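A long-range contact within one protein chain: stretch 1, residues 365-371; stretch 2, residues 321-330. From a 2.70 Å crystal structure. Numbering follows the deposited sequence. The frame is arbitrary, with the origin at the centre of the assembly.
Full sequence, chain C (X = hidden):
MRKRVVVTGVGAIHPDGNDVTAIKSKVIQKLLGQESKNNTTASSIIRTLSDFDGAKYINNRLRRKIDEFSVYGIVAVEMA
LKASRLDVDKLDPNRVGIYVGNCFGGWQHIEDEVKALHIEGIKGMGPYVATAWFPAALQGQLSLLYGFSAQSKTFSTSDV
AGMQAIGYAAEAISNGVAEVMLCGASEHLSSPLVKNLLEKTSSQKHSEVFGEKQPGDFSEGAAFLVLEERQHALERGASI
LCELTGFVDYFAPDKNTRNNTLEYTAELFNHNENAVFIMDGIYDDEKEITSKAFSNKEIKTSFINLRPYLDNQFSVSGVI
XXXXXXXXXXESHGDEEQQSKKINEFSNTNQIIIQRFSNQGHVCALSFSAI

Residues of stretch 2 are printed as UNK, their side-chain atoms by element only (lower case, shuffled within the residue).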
# COMPACT_ATOMS: atom_id res chain seq x y z
N ALA C 365 8.91 -10.20 15.72
CA ALA C 365 10.32 -10.37 16.12
C ALA C 365 11.16 -10.85 14.93
O ALA C 365 10.65 -11.65 14.12
CB ALA C 365 10.42 -11.33 17.28
N LEU C 366 12.40 -10.36 14.84
CA LEU C 366 13.41 -10.74 13.81
C LEU C 366 14.64 -11.31 14.51
O LEU C 366 14.97 -10.84 15.62
CB LEU C 366 13.77 -9.50 12.98
CG LEU C 366 12.73 -9.07 11.95
CD1 LEU C 366 12.95 -7.62 11.53
CD2 LEU C 366 12.75 -9.99 10.74
N SER C 367 15.30 -12.30 13.88
CA SER C 367 16.52 -12.98 14.38
C SER C 367 17.67 -12.77 13.39
O SER C 367 17.51 -13.15 12.21
CB SER C 367 16.26 -14.45 14.61
OG SER C 367 17.44 -15.12 15.02
N PHE C 368 18.78 -12.18 13.86
CA PHE C 368 20.02 -11.94 13.09
C PHE C 368 21.18 -12.69 13.76
O PHE C 368 21.31 -12.60 14.99
CB PHE C 368 20.31 -10.44 12.98
CG PHE C 368 19.27 -9.67 12.22
CD1 PHE C 368 19.34 -9.55 10.84
CD2 PHE C 368 18.21 -9.07 12.88
CE1 PHE C 368 18.38 -8.84 10.13
CE2 PHE C 368 17.24 -8.36 12.17
CZ PHE C 368 17.33 -8.24 10.80
N SER C 369 21.98 -13.41 12.96
CA SER C 369 23.10 -14.28 13.42
C SER C 369 24.40 -13.87 12.72
O SER C 369 24.34 -13.47 11.54
CB SER C 369 22.79 -15.73 13.20
OG SER C 369 21.62 -16.11 13.92
N ALA C 370 25.53 -13.99 13.43
CA ALA C 370 26.88 -13.55 12.99
C ALA C 370 27.40 -14.45 11.87
O ALA C 370 26.89 -15.58 11.72
CB ALA C 370 27.83 -13.53 14.16
N ILE C 371 28.41 -13.97 11.13
CA ILE C 371 29.08 -14.66 9.98
C ILE C 371 28.06 -14.83 8.85
O ILE C 371 27.31 -15.80 8.80
CB ILE C 371 29.70 -16.01 10.42
CG1 ILE C 371 30.63 -15.84 11.63
CG2 ILE C 371 30.41 -16.68 9.26
CD1 ILE C 371 30.94 -17.13 12.36
OXT ILE C 371 27.96 -13.98 7.97
N UNK C 321 16.66 -0.69 14.77
CA UNK C 321 17.25 -1.67 15.72
C UNK C 321 17.97 -2.77 14.93
O UNK C 321 19.10 -3.12 15.32
o UNK C 321 15.18 -0.15 17.06
o UNK C 321 15.32 -1.55 18.75
c UNK C 321 15.51 -1.24 17.55
c UNK C 321 16.19 -2.26 16.65
N UNK C 322 17.34 -3.28 13.86
CA UNK C 322 17.88 -4.32 12.95
C UNK C 322 19.09 -3.77 12.17
O UNK C 322 20.00 -4.57 11.87
c UNK C 322 16.82 -4.83 12.01
o UNK C 322 15.75 -5.44 12.73
N UNK C 323 19.08 -2.47 11.85
CA UNK C 323 20.20 -1.75 11.17
C UNK C 323 21.41 -1.74 12.12
O UNK C 323 22.52 -2.10 11.66
c UNK C 323 18.91 -0.37 9.50
c UNK C 323 19.78 -0.33 10.75
c UNK C 323 20.97 0.59 10.53
N UNK C 324 21.20 -1.36 13.38
CA UNK C 324 22.24 -1.34 14.45
C UNK C 324 22.73 -2.76 14.72
O UNK C 324 23.96 -2.96 14.78
c UNK C 324 21.21 1.33 17.12
c UNK C 324 21.63 1.60 14.68
c UNK C 324 21.96 0.79 15.92
c UNK C 324 21.66 -0.70 15.72
N UNK C 325 21.81 -3.72 14.89
CA UNK C 325 22.09 -5.14 15.22
C UNK C 325 22.98 -5.76 14.14
O UNK C 325 23.88 -6.55 14.50
c UNK C 325 20.80 -5.90 15.38
N UNK C 326 22.75 -5.42 12.87
CA UNK C 326 23.54 -5.88 11.69
C UNK C 326 24.97 -5.33 11.78
O UNK C 326 25.91 -6.08 11.44
o UNK C 326 21.61 -6.10 10.27
c UNK C 326 22.88 -5.48 10.40
N UNK C 327 25.13 -4.07 12.20
CA UNK C 327 26.43 -3.37 12.36
C UNK C 327 27.23 -4.00 13.52
O UNK C 327 28.45 -4.16 13.37
o UNK C 327 25.61 -1.30 11.44
c UNK C 327 26.25 -1.89 12.57
N UNK C 328 26.55 -4.34 14.63
CA UNK C 328 27.15 -4.96 15.84
C UNK C 328 27.72 -6.35 15.48
O UNK C 328 28.85 -6.65 15.91
c UNK C 328 26.13 -5.06 16.98
c UNK C 328 26.97 -2.28 19.43
c UNK C 328 26.02 -3.82 17.83
c UNK C 328 27.08 -3.42 18.63
c UNK C 328 24.85 -3.08 17.86
c UNK C 328 24.75 -1.94 18.66
c UNK C 328 25.81 -1.55 19.44
N UNK C 329 26.96 -7.15 14.73
CA UNK C 329 27.30 -8.56 14.39
C UNK C 329 28.37 -8.63 13.29
O UNK C 329 28.95 -9.72 13.11
c UNK C 329 23.68 -10.02 14.48
c UNK C 329 25.56 -10.71 15.98
c UNK C 329 26.03 -9.30 13.95
c UNK C 329 25.03 -9.62 15.06
N UNK C 330 28.63 -7.52 12.59
CA UNK C 330 29.61 -7.43 11.47
C UNK C 330 31.01 -7.10 12.01
O UNK C 330 31.68 -6.23 11.41
c UNK C 330 29.15 -6.42 10.45
o UNK C 330 29.20 -5.10 10.98

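Position 321 carries four side-chain atoms, two carbons in line with two oxygens on the second. That fork is a carboxylate, and its side chain comes no nearer to stretch 1 than the 7.6 Å between CB and CE2 of Phe368; the residue is Asp321, whose oxygens are hydrogen-bonded elsewhere in the structure.

Position 322 has one carbon and one oxygen, with CA-to-CB directed toward the strand. The oxygen lies 3.3 Å from CE2 of Phe368 and 3.7 Å from CD1 of Leu366. One carbon bearing a hydroxyl is serine: Ser322, chi1 m. Its OG approaches the Phe368 ring obliquely and finds its hydrogen bond elsewhere in the structure.

Position 323 shows three carbons, forked at CB, with CA-to-CB away from the strand; this is Val323, which makes no contact. Position 324 has four carbons forked at the second, the pattern of leucine, and Leu324 is out of reach. At 325 a lone carbon defines Ala325. Its CA-to-CB bond points toward the strand, but the nearest atom there to its CB, CD2 of Phe368, is 4.8 Å away.

Position 326 again has one carbon and one oxygen, with CA-to-CB sideways. The oxygen stands 4.2 Å from CD1 of Phe368, and the residue is Ser326. Its OG donates to the O of Ser322 at 2.7 Å, a bond back along the helix that satisfies the hydroxyl beside an aromatic ring.

Position 327 repeats the carbon-oxygen pair, far from stretch 1: Ser327, whose OG donates to the O of Val323 at 3.2 Å. Position 328 has one carbon leading to a six-carbon ring without oxygen, hence Phe328, which does not touch the strand.

Position 329 has four carbons forked at the second, with CA-to-CB toward the strand. One terminal carbon lies 3.5 Å from O of Phe368 and 3.7 Å from CB of Phe368; the other is 4.1 Å from the CB of Ala370. This is Leu329, the terminal carbons being CD1 and CD2 respectively. Position 330 has one carbon and one oxygen, with CA-to-CB away: Ser330, with its OG donating to the O of Ser327 at 2.7 Å.

Strand and helix run nearly parallel, their axes 17° apart and 8.9 Å at closest approach. The CA separations narrow from 7.9 Å (Leu366 to Ser322) to 5.2 Å (Ala370 to Leu329). No hydrogen bond crosses the contact, which buries 308 Å² in total. It rests on packing: Phe368 contacts Ser322, Ser326 and Leu329, positions spaced four and three residues apart and therefore on one side of the helix, while Leu329 reaches both Phe368 and Ala370.

Stretch 2 321-330: DSVLASSFLS
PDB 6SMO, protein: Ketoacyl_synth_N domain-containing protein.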